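Local coordinates for prophage Lp1 protein 11 (Lactobacillus plantarum WCFS1, PDB 3B7H) that probably binds DNA as a phage-type regulator through a small all-helical Cro/C1-type helix-turn-helix domain, and forms a dimer in the crystal, at residues K2-F7 with P71-V76; H11-I16 with A39-R44; N24-L29 with C57-I62; K55-G58 with S63-D66. All blocks are in the same frame, centred on the assembly; numbering follows the deposited sequence.

How the contacts relate
Contacts 2, 3 and 4 tie the helices of the chain to one another, whereas contact 1 fastens the C-terminal loop to the start of helix 4-18, with the other three contacts lying between its segments in sequence. Contacts 3 and 4 are neighbours, centres about 9 Å apart, and share Cys57 and Gly58 of helix 50-60. Contact 2 meets contact 3 through Ile16 against Val26 and Leu15 against Ile62, their centres about 13 Å apart, and Leu12 reaches Val56 of contact 4. Contact 1 shares helix 4-18 with contact 2 but sits about 21 Å, centre to centre, from contact 3. The second subunit reaches contacts 1, 3 and 4; Tyr73 of one chain packs on Val64 of the other.

Contact 1 (K2-F7 with P71-V76); sequences KTDGEF and PPYNEV
Tyr73 and Asp4 supply the polar part of this contact, a short hydrogen bond in which Tyr73 OH donates to Asp4 OD1 at 2.5 Å. The carboxylate oxygen receives it on the anti lone pair, the one turned away from OD2, and the carboxylate plane stands 37° from the phenol ring. The aspartate lies at the edge of that ring. Its OD1 also forms a salt bridge with Arg54 of the second subunit, while OD2 is hydrogen-bonded to the Thr51 hydroxyl of that subunit, so the group is gripped from both chains; the positive charge probably helps to keep it ionised.

The apolar part centres on Phe7. Pro72 lays its CD almost exactly over the middle of one ring face, 3.7 Å from the centroid and only 9° off the normal, a CH-pi contact. A cis peptide bond precedes Pro72, which opens a type I turn running to Glu75. Lys2 CB covers the opposite face toward the rim, so the phenyl ring is sandwiched between aliphatic groups. Phe7 CB touches the edge of the Tyr73 ring at CE1, 3.7 Å away. Asp4 CG and Phe7 CG both stand anti to the carbonyl carbon, which turns carboxylate and phenyl ring to the loop.

Helix capping fixes the first turn. Thr3 and Glu6 form a capping box: Glu6 N donates to Thr3 OG1 at 3.0 Å, and Thr3 N donates to Glu6 OE1 at 2.9 Å in a nearly straight bond of 169°.

The loop after helix 64-67 is thereby fastened to the start of helix 4-18. Phe68 and Phe70 pack against Tyr73, and Val64 of the second subunit adjoins it.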
loop_
_atom_site.group_PDB
_atom_site.type_symbol
_atom_site.label_atom_id
_atom_site.label_comp_id
_atom_site.label_asym_id
_atom_site.label_seq_id
_atom_site.Cartn_x
_atom_site.Cartn_y
_atom_site.Cartn_z
ATOM N N LYS A 2 -13.569 1.877 -9.787
ATOM C CA LYS A 2 -12.161 2.327 -9.755
ATOM C C LYS A 2 -11.265 1.258 -9.139
ATOM O O LYS A 2 -11.584 0.690 -8.111
ATOM C CB LYS A 2 -11.990 3.593 -8.913
ATOM C CG LYS A 2 -12.376 4.883 -9.549
ATOM C CD LYS A 2 -12.090 6.009 -8.549
ATOM C CE LYS A 2 -12.570 7.363 -9.073
ATOM N NZ LYS A 2 -12.404 8.455 -8.064
ATOM N N THR A 3 -10.125 1.025 -9.763
ATOM C CA THR A 3 -9.106 0.149 -9.234
ATOM C C THR A 3 -8.382 0.828 -8.081
ATOM O O THR A 3 -8.514 2.026 -7.881
ATOM C CB THR A 3 -8.085 -0.220 -10.312
ATOM O OG1 THR A 3 -7.290 0.923 -10.647
ATOM C CG2 THR A 3 -8.784 -0.752 -11.560
ATOM N N ASP A 4 -7.627 0.054 -7.316
ATOM C CA ASP A 4 -6.821 0.615 -6.244
ATOM C C ASP A 4 -5.775 1.546 -6.830
ATOM O O ASP A 4 -5.573 2.624 -6.316
ATOM C CB ASP A 4 -6.135 -0.465 -5.403
ATOM C CG ASP A 4 -7.091 -1.215 -4.500
ATOM O OD1 ASP A 4 -7.678 -0.620 -3.574
ATOM O OD2 ASP A 4 -7.221 -2.424 -4.696
ATOM N N GLY A 5 -5.126 1.144 -7.921
ATOM C CA GLY A 5 -4.232 2.052 -8.648
ATOM C C GLY A 5 -4.825 3.398 -9.022
ATOM O O GLY A 5 -4.164 4.427 -8.938
ATOM N N GLU A 6 -6.073 3.394 -9.450
ATOM C CA GLU A 6 -6.810 4.621 -9.735
ATOM C C GLU A 6 -7.116 5.436 -8.473
ATOM O O GLU A 6 -6.901 6.657 -8.439
ATOM C CB GLU A 6 -8.080 4.276 -10.529
ATOM C CG GLU A 6 -7.715 3.857 -11.925
ATOM C CD GLU A 6 -8.850 3.246 -12.748
ATOM O OE1 GLU A 6 -9.794 2.632 -12.183
ATOM O OE2 GLU A 6 -8.762 3.383 -13.989
ATOM N N PHE A 7 -7.582 4.795 -7.415
ATOM C CA PHE A 7 -7.805 5.544 -6.180
ATOM C C PHE A 7 -6.508 6.184 -5.706
ATOM O O PHE A 7 -6.475 7.367 -5.366
ATOM C CB PHE A 7 -8.323 4.657 -5.052
ATOM C CG PHE A 7 -9.800 4.409 -5.083
ATOM C CD1 PHE A 7 -10.683 5.448 -5.024
ATOM C CD2 PHE A 7 -10.294 3.124 -5.136
ATOM C CE1 PHE A 7 -12.046 5.226 -5.021
ATOM C CE2 PHE A 7 -11.678 2.886 -5.153
ATOM C CZ PHE A 7 -12.540 3.935 -5.080
ATOM N N PRO A 71 -11.164 8.196 1.711
ATOM C CA PRO A 71 -12.042 7.079 1.324
ATOM C C PRO A 71 -11.624 6.465 0.006
ATOM O O PRO A 71 -11.265 7.190 -0.892
ATOM C CB PRO A 71 -13.412 7.751 1.154
ATOM C CG PRO A 71 -13.295 9.073 1.838
ATOM C CD PRO A 71 -11.883 9.479 1.622
ATOM N N PRO A 72 -11.715 5.143 -0.141
ATOM C CA PRO A 72 -12.270 4.116 0.748
ATOM C C PRO A 72 -11.325 3.603 1.848
ATOM O O PRO A 72 -11.749 2.823 2.694
ATOM C CB PRO A 72 -12.562 2.972 -0.224
ATOM C CG PRO A 72 -11.457 3.072 -1.225
ATOM C CD PRO A 72 -11.201 4.554 -1.394
ATOM N N TYR A 73 -10.068 4.031 1.828
ATOM C CA TYR A 73 -9.039 3.389 2.631
ATOM C C TYR A 73 -9.113 3.732 4.119
ATOM O O TYR A 73 -8.578 2.993 4.937
ATOM C CB TYR A 73 -7.661 3.722 2.078
ATOM C CG TYR A 73 -7.465 3.200 0.686
ATOM C CD1 TYR A 73 -7.451 4.060 -0.386
ATOM C CD2 TYR A 73 -7.367 1.835 0.434
ATOM C CE1 TYR A 73 -7.280 3.582 -1.696
ATOM C CE2 TYR A 73 -7.206 1.347 -0.875
ATOM C CZ TYR A 73 -7.153 2.233 -1.927
ATOM O OH TYR A 73 -7.003 1.804 -3.233
ATOM N N ASN A 74 -9.792 4.825 4.468
ATOM C CA ASN A 74 -9.969 5.195 5.863
ATOM C C ASN A 74 -11.331 4.835 6.417
ATOM O O ASN A 74 -11.726 5.350 7.466
ATOM C CB ASN A 74 -9.607 6.680 6.107
ATOM C CG ASN A 74 -10.575 7.673 5.507
ATOM O OD1 ASN A 74 -11.530 7.325 4.789
ATOM N ND2 ASN A 74 -10.321 8.951 5.798
ATOM N N GLU A 75 -12.045 3.955 5.733
ATOM C CA GLU A 75 -13.261 3.375 6.294
ATOM C C GLU A 75 -13.221 1.860 6.163
ATOM O O GLU A 75 -12.481 1.360 5.333
ATOM C CB GLU A 75 -14.468 3.969 5.576
ATOM C CG GLU A 75 -14.604 5.535 5.773
ATOM C CD GLU A 75 -14.968 6.021 7.233
ATOM O OE1 GLU A 75 -16.018 5.564 7.784
ATOM O OE2 GLU A 75 -14.230 6.897 7.812
ATOM N N VAL A 76 -13.985 1.118 6.969
ATOM C CA VAL A 76 -13.989 -0.358 6.812
ATOM C C VAL A 76 -15.111 -0.882 5.858
ATOM O O VAL A 76 -14.859 -1.724 4.943
ATOM C CB VAL A 76 -13.992 -1.142 8.177
ATOM C CG1 VAL A 76 -13.240 -0.395 9.276
ATOM C CG2 VAL A 76 -15.381 -1.470 8.628
#

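Contact 2 (H11-I16 with A39-R44); sequences HLMELI and AMFEGR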
loop_
_atom_site.group_PDB
_atom_site.type_symbol
_atom_site.label_atom_id
_atom_site.label_comp_id
_atom_site.label_asym_id
_atom_site.label_seq_id
_atom_site.Cartn_x
_atom_site.Cartn_y
_atom_site.Cartn_z
ATOM N N HIS A 11 -5.421 10.229 -5.751
ATOM C CA HIS A 11 -5.159 10.908 -4.482
ATOM C C HIS A 11 -3.787 11.560 -4.509
ATOM O O HIS A 11 -3.596 12.706 -4.078
ATOM C CB HIS A 11 -5.224 9.916 -3.309
ATOM C CG HIS A 11 -5.153 10.574 -1.978
ATOM N ND1 HIS A 11 -6.067 11.520 -1.576
ATOM C CD2 HIS A 11 -4.262 10.456 -0.971
ATOM C CE1 HIS A 11 -5.750 11.943 -0.367
ATOM N NE2 HIS A 11 -4.664 11.305 0.024
ATOM N N LEU A 12 -2.834 10.797 -4.999
ATOM C CA LEU A 12 -1.484 11.264 -5.136
ATOM C C LEU A 12 -1.425 12.524 -5.999
ATOM O O LEU A 12 -0.799 13.502 -5.612
ATOM C CB LEU A 12 -0.607 10.159 -5.691
ATOM C CG LEU A 12 0.776 10.665 -6.069
ATOM C CD1 LEU A 12 1.490 11.242 -4.847
ATOM C CD2 LEU A 12 1.533 9.528 -6.664
ATOM N N MET A 13 -2.119 12.537 -7.128
ATOM C CA MET A 13 -2.159 13.718 -7.966
ATOM C C MET A 13 -2.796 14.903 -7.245
ATOM O O MET A 13 -2.327 16.013 -7.382
ATOM C CB MET A 13 -2.898 13.410 -9.285
ATOM C CG MET A 13 -2.898 14.543 -10.310
ATOM S SD MET A 13 -1.260 15.134 -10.783
ATOM C CE MET A 13 -0.421 13.615 -10.868
ATOM N N GLU A 14 -3.837 14.685 -6.459
ATOM C CA GLU A 14 -4.386 15.765 -5.655
ATOM C C GLU A 14 -3.373 16.356 -4.692
ATOM O O GLU A 14 -3.293 17.560 -4.558
ATOM C CB GLU A 14 -5.533 15.302 -4.798
ATOM C CG GLU A 14 -6.811 14.891 -5.493
ATOM C CD GLU A 14 -7.875 14.388 -4.474
ATOM O OE1 GLU A 14 -7.537 14.344 -3.242
ATOM O OE2 GLU A 14 -9.042 14.079 -4.899
ATOM N N LEU A 15 -2.645 15.506 -3.983
ATOM C CA LEU A 15 -1.632 15.969 -3.040
ATOM C C LEU A 15 -0.450 16.677 -3.696
ATOM O O LEU A 15 0.042 17.672 -3.166
ATOM C CB LEU A 15 -1.096 14.824 -2.184
ATOM C CG LEU A 15 -2.040 14.096 -1.233
ATOM C CD1 LEU A 15 -1.287 12.973 -0.533
ATOM C CD2 LEU A 15 -2.676 15.043 -0.232
ATOM N N ILE A 16 0.040 16.132 -4.798
ATOM C CA ILE A 16 1.103 16.756 -5.599
ATOM C C ILE A 16 0.688 18.152 -6.034
ATOM O O ILE A 16 1.449 19.122 -5.903
ATOM C CB ILE A 16 1.381 15.922 -6.853
ATOM C CG1 ILE A 16 2.160 14.666 -6.501
ATOM C CG2 ILE A 16 2.170 16.700 -7.905
ATOM C CD1 ILE A 16 2.418 13.721 -7.708
ATOM N N ALA A 39 3.057 3.736 -15.240
ATOM C CA ALA A 39 2.337 2.543 -14.735
ATOM C C ALA A 39 1.301 2.903 -13.662
ATOM O O ALA A 39 0.135 2.485 -13.710
ATOM C CB ALA A 39 3.320 1.520 -14.202
ATOM N N MET A 40 1.742 3.714 -12.706
ATOM C CA MET A 40 0.866 4.262 -11.656
ATOM C C MET A 40 -0.491 4.704 -12.195
ATOM O O MET A 40 -1.517 4.354 -11.612
ATOM C CB MET A 40 1.579 5.438 -10.974
ATOM C CG MET A 40 0.759 6.227 -9.966
ATOM S SD MET A 40 1.859 6.999 -8.729
ATOM C CE MET A 40 2.724 8.220 -9.705
ATOM N N PHE A 41 -0.480 5.460 -13.303
ATOM C CA PHE A 41 -1.693 6.045 -13.913
ATOM C C PHE A 41 -2.253 5.227 -15.105
ATOM O O PHE A 41 -3.258 5.629 -15.722
ATOM C CB PHE A 41 -1.422 7.504 -14.366
ATOM C CG PHE A 41 -1.141 8.452 -13.233
ATOM C CD1 PHE A 41 -2.168 9.188 -12.652
ATOM C CD2 PHE A 41 0.153 8.605 -12.743
ATOM C CE1 PHE A 41 -1.909 10.045 -11.600
ATOM C CE2 PHE A 41 0.419 9.461 -11.673
ATOM C CZ PHE A 41 -0.617 10.177 -11.102
ATOM N N GLU A 42 -1.601 4.098 -15.433
ATOM C CA GLU A 42 -2.182 3.093 -16.348
ATOM C C GLU A 42 -3.169 2.303 -15.526
ATOM O O GLU A 42 -2.786 1.640 -14.556
ATOM C CB GLU A 42 -1.135 2.122 -16.932
ATOM C CG GLU A 42 -0.275 2.669 -18.080
ATOM C CD GLU A 42 -1.084 3.000 -19.345
ATOM O OE1 GLU A 42 -1.728 2.073 -19.883
ATOM O OE2 GLU A 42 -1.079 4.181 -19.793
ATOM N N GLY A 43 -4.435 2.394 -15.909
ATOM C CA GLY A 43 -5.491 1.690 -15.236
ATOM C C GLY A 43 -5.293 0.185 -15.181
ATOM O O GLY A 43 -5.636 -0.435 -14.172
ATOM N N ARG A 44 -4.726 -0.408 -16.224
ATOM C CA ARG A 44 -4.601 -1.875 -16.247
ATOM C C ARG A 44 -3.302 -2.407 -15.606
ATOM O O ARG A 44 -3.065 -3.619 -15.583
ATOM C CB ARG A 44 -4.804 -2.438 -17.663
ATOM C CG ARG A 44 -6.249 -2.293 -18.191
ATOM C CD ARG A 44 -7.303 -3.106 -17.383
ATOM N NE ARG A 44 -7.263 -4.542 -17.692
ATOM C CZ ARG A 44 -7.965 -5.144 -18.653
ATOM N NH1 ARG A 44 -8.803 -4.460 -19.414
ATOM N NH2 ARG A 44 -7.853 -6.448 -18.857
#
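Leu12 and Met40 meet because both extend from their helices with CG anti to the backbone nitrogen, at chi1 171° and 173°, each side chain starting out toward the other segment. A bend at the end of the methionine, chi3 68°, then turns its methyl group so that sulfur and methyl both lie against one branch of the leucine. Leu12 CD2 is 3.3 Å from Met40 SD and 3.5 Å from Met40 CE. The two side chains cross at about a right angle, and the thioether is thus touched at its tip by a single methyl. The approach of CD2 to the sulfur is tight.

The second pair, Met13 and Phe41, is built differently. Met13 folds twice, at chi2 and chi3, which brings CE round to the far end of the phenyl ring. There the methyl lies 3.5 Å from Phe41 CZ and 3.9 Å from Phe41 CE1, approaching obliquely. These side chains, too, cross at about a right angle. Contact is limited to the outer end of the ring, and this pair is less buried than Leu12 and Met40.

No hydrogen bond links the segments; the backbones stay well apart, with Leu12 CA 9.9 Å from Met40 CA. The side chains bridge that gap between helix 4-18 and the C-terminal part of helix 34-41, two helices of the Cro/C1-type bundle. Leu12 also packs on Val56 and Leu60 of helix 50-60, Ile23 of helix 23-30 packs on both methionines, and Ser9 of helix 4-18 borders Met40 and Phe41.

Contact 3 (N24-L29 with C57-I62); sequences NRVATL and CGTLGI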
loop_
_atom_site.group_PDB
_atom_site.type_symbol
_atom_site.label_atom_id
_atom_site.label_comp_id
_atom_site.label_asym_id
_atom_site.label_seq_id
_atom_site.Cartn_x
_atom_site.Cartn_y
_atom_site.Cartn_z
ATOM N N ASN A 24 5.970 14.697 -12.572
ATOM C CA ASN A 24 7.307 14.518 -13.111
ATOM C C ASN A 24 8.378 15.002 -12.149
ATOM O O ASN A 24 9.421 14.374 -11.992
ATOM C CB ASN A 24 7.408 15.276 -14.442
ATOM C CG ASN A 24 8.746 15.121 -15.118
ATOM O OD1 ASN A 24 9.548 16.066 -15.174
ATOM N ND2 ASN A 24 8.982 13.946 -15.673
ATOM N N ARG A 25 8.128 16.134 -11.511
ATOM C CA ARG A 25 9.044 16.655 -10.512
ATOM C C ARG A 25 9.171 15.705 -9.297
ATOM O O ARG A 25 10.269 15.450 -8.800
ATOM C CB ARG A 25 8.564 18.030 -10.067
ATOM C CG ARG A 25 9.471 18.744 -9.091
ATOM C CD ARG A 25 10.945 18.686 -9.499
ATOM N NE ARG A 25 11.783 19.476 -8.587
ATOM C CZ ARG A 25 13.120 19.423 -8.535
ATOM N NH1 ARG A 25 13.812 18.611 -9.344
ATOM N NH2 ARG A 25 13.773 20.189 -7.663
ATOM N N VAL A 26 8.032 15.183 -8.846
ATOM C CA VAL A 26 7.993 14.242 -7.736
ATOM C C VAL A 26 8.736 12.989 -8.154
ATOM O O VAL A 26 9.551 12.482 -7.420
ATOM C CB VAL A 26 6.550 13.931 -7.335
ATOM C CG1 VAL A 26 6.478 12.753 -6.382
ATOM C CG2 VAL A 26 5.922 15.160 -6.710
ATOM N N ALA A 27 8.469 12.507 -9.356
ATOM C CA ALA A 27 9.175 11.354 -9.880
ATOM C C ALA A 27 10.699 11.582 -9.878
ATOM O O ALA A 27 11.473 10.740 -9.437
ATOM C CB ALA A 27 8.674 11.011 -11.272
ATOM N N THR A 28 11.133 12.747 -10.320
ATOM C CA THR A 28 12.567 13.015 -10.346
ATOM C C THR A 28 13.132 13.029 -8.895
ATOM O O THR A 28 14.109 12.345 -8.599
ATOM C CB THR A 28 12.913 14.310 -11.208
ATOM O OG1 THR A 28 12.322 15.483 -10.631
ATOM C CG2 THR A 28 12.391 14.163 -12.635
ATOM N N LEU A 29 12.487 13.767 -7.997
ATOM C CA LEU A 29 12.924 13.876 -6.607
ATOM C C LEU A 29 12.843 12.530 -5.850
ATOM O O LEU A 29 13.727 12.212 -5.048
ATOM C CB LEU A 29 12.100 14.939 -5.871
ATOM C CG LEU A 29 12.374 16.416 -6.145
ATOM C CD1 LEU A 29 11.255 17.254 -5.524
ATOM C CD2 LEU A 29 13.747 16.851 -5.606
ATOM N N CYS A 57 5.640 9.616 -0.827
ATOM C CA CYS A 57 5.274 10.228 0.453
ATOM C C CYS A 57 6.471 10.932 1.056
ATOM O O CYS A 57 6.353 12.027 1.588
ATOM C CB CYS A 57 4.688 9.182 1.408
ATOM S SG CYS A 57 2.996 8.768 1.008
ATOM N N GLY A 58 7.637 10.319 0.927
ATOM C CA GLY A 58 8.860 10.913 1.433
ATOM C C GLY A 58 9.102 12.266 0.798
ATOM O O GLY A 58 9.425 13.248 1.482
ATOM N N THR A 59 8.936 12.315 -0.515
ATOM C CA THR A 59 9.121 13.534 -1.303
ATOM C C THR A 59 8.097 14.587 -0.931
ATOM O O THR A 59 8.396 15.783 -0.914
ATOM C CB THR A 59 8.978 13.242 -2.806
ATOM O OG1 THR A 59 10.005 12.336 -3.209
ATOM C CG2 THR A 59 9.081 14.509 -3.619
ATOM N N LEU A 60 6.884 14.128 -0.645
ATOM C CA LEU A 60 5.800 15.006 -0.246
ATOM C C LEU A 60 5.883 15.470 1.203
ATOM O O LEU A 60 5.181 16.411 1.571
ATOM C CB LEU A 60 4.472 14.314 -0.477
ATOM C CG LEU A 60 4.068 14.184 -1.940
ATOM C CD1 LEU A 60 2.749 13.472 -1.980
ATOM C CD2 LEU A 60 3.952 15.547 -2.623
ATOM N N GLY A 61 6.731 14.823 2.023
ATOM C CA GLY A 61 6.844 15.147 3.449
ATOM C C GLY A 61 5.671 14.648 4.287
ATOM O O GLY A 61 5.359 15.203 5.330
ATOM N N ILE A 62 5.005 13.601 3.822
ATOM C CA ILE A 62 3.898 13.019 4.555
ATOM C C ILE A 62 4.218 11.563 4.837
ATOM O O ILE A 62 5.034 10.964 4.139
ATOM C CB ILE A 62 2.570 13.102 3.772
ATOM C CG1 ILE A 62 2.636 12.340 2.457
ATOM C CG2 ILE A 62 2.198 14.553 3.470
ATOM C CD1 ILE A 62 1.322 12.389 1.685
#
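Thr59 points its methyl group at two residues of helix 23-30, Leu29 and Val26. Thr59 CG2 lies 3.8 Å from Leu29 CB and 4.0 Å from Leu29 CD1, so the methyl touches both the root and one branch of the leucine. A looser approach of 4.2 Å joins Thr59 CG2 to Val26 CG1. No hydrogen bond crosses between the helices. The methyl is anti to the Thr59 backbone nitrogen, while the hydroxyl (chi1 -63°) sits beside that nitrogen and makes a weak hydrogen bond back to Lys55 O in its own helix.

In the next shell, Leu29 is flanked by Arg25, whose guanidinium lays one face over Leu29 CG. Arg25 O accepts two bonds on the same face of its plane, from Leu29 N and from Thr28 OG1 at 2.8 Å. Beyond Thr59, helix 50-60 ends in a Schellman motif, Gly61 taking up positive phi, 74°.

The contact thus joins helix 23-30, probably the first of the helix-turn-helix pair, to the C-terminal turn of helix 50-60, while Ile16 of helix 4-18 and Leu21 pack against Val26 from the core.

Contact 4 (K55-G58 with S63-D66); sequences KVCG and SVHD
The short connection between helix 50-60 and helix 64-67 brings two consecutive helices of the Cro/C1-type domain together, and the contact lies where the last turns of the first helix face the N-terminal cap of the second. Ser63 is the N-cap: its side-chain oxygen OG accepts from Asp66 N at 3.0 Å, with an N-H...O angle of 161°, and so satisfies an amide of the first helical turn. The Ser63 side chain leaves the backbone on the side away from helix 50-60, and chi1 of 73° turns OG to the Asp66 amide; it is the backbone of this residue that comes near the cysteine.

Cys57 carries the other side of the contact. Its sulfur lies beside its own backbone nitrogen and opposite the carbonyl carbon, chi1 -77°, and heads for the start of the next helix. There Cys57 SG is 4.0 Å from Val64 CA and 4.1 Å from Val64 CG2, resting alongside the base and one branch of the valine. Ser63 O is also near, 4.1 Å from Cys57 SG, a packing distance. The two backbones are closest at Cys57 and Ser63, whose CA atoms are 6.0 Å apart. Phe67 packs on Cys57 as well, while Tyr73 of the second subunit packs on Ser63, and His65 stacks on His65 of that subunit.

Across the segments the chemistry is therefore purely van der Waals, with a buried thiol among the valine, the Phe67 ring and the Ser63 carbonyl, whereas the Ser63–Asp66 bond stays within the second helix's own cap. With no hydrogen bond between them, the segments are held against each other by burial of the thiol and the valine.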
loop_
_atom_site.group_PDB
_atom_site.type_symbol
_atom_site.label_atom_id
_atom_site.label_comp_id
_atom_site.label_asym_id
_atom_site.label_seq_id
_atom_site.Cartn_x
_atom_site.Cartn_y
_atom_site.Cartn_z
ATOM N N LYS A 55 7.914 6.043 -1.225
ATOM C CA LYS A 55 8.925 6.931 -1.793
ATOM C C LYS A 55 8.340 8.307 -2.147
ATOM O O LYS A 55 8.947 9.335 -1.864
ATOM C CB LYS A 55 9.565 6.294 -3.053
ATOM C CG LYS A 55 10.481 5.076 -2.760
ATOM C CD LYS A 55 10.953 4.362 -4.034
ATOM C CE LYS A 55 12.074 3.365 -3.716
ATOM N NZ LYS A 55 12.426 2.482 -4.898
ATOM N N VAL A 56 7.173 8.320 -2.791
ATOM C CA VAL A 56 6.488 9.577 -3.103
ATOM C C VAL A 56 6.109 10.344 -1.837
ATOM O O VAL A 56 6.250 11.561 -1.768
ATOM C CB VAL A 56 5.234 9.335 -3.930
ATOM C CG1 VAL A 56 4.436 10.621 -3.996
ATOM C CG2 VAL A 56 5.622 8.881 -5.309
ATOM N N CYS A 57 5.640 9.616 -0.827
ATOM C CA CYS A 57 5.274 10.228 0.453
ATOM C C CYS A 57 6.471 10.932 1.056
ATOM O O CYS A 57 6.353 12.027 1.588
ATOM C CB CYS A 57 4.688 9.182 1.408
ATOM S SG CYS A 57 2.996 8.768 1.008
ATOM N N GLY A 58 7.637 10.319 0.927
ATOM C CA GLY A 58 8.860 10.913 1.433
ATOM C C GLY A 58 9.102 12.266 0.798
ATOM O O GLY A 58 9.425 13.248 1.482
ATOM N N SER A 63 3.545 11.010 5.846
ATOM C CA SER A 63 3.617 9.584 6.195
ATOM C C SER A 63 2.639 8.817 5.309
ATOM O O SER A 63 1.636 9.382 4.867
ATOM C CB SER A 63 3.265 9.351 7.665
ATOM O OG SER A 63 1.881 9.516 7.917
ATOM N N VAL A 64 2.954 7.546 5.072
ATOM C CA VAL A 64 2.104 6.644 4.317
ATOM C C VAL A 64 0.766 6.504 5.021
ATOM O O VAL A 64 -0.279 6.464 4.386
ATOM C CB VAL A 64 2.785 5.264 4.128
ATOM C CG1 VAL A 64 1.780 4.167 3.728
ATOM C CG2 VAL A 64 3.881 5.363 3.094
ATOM N N HIS A 65 0.796 6.437 6.341
ATOM C CA HIS A 65 -0.421 6.452 7.147
ATOM C C HIS A 65 -1.322 7.623 6.794
ATOM O O HIS A 65 -2.519 7.435 6.544
ATOM C CB HIS A 65 -0.032 6.494 8.617
ATOM C CG HIS A 65 -1.176 6.598 9.558
ATOM N ND1 HIS A 65 -2.186 5.665 9.617
ATOM C CD2 HIS A 65 -1.430 7.485 10.538
ATOM C CE1 HIS A 65 -3.032 5.991 10.579
ATOM N NE2 HIS A 65 -2.600 7.097 11.149
ATOM N N ASP A 66 -0.753 8.828 6.762
ATOM C CA ASP A 66 -1.522 10.021 6.390
ATOM C C ASP A 66 -1.968 10.026 4.925
ATOM O O ASP A 66 -3.108 10.439 4.616
ATOM C CB ASP A 66 -0.753 11.295 6.712
ATOM C CG ASP A 66 -0.804 11.654 8.212
ATOM O OD1 ASP A 66 -1.684 11.146 8.952
ATOM O OD2 ASP A 66 0.045 12.449 8.650
#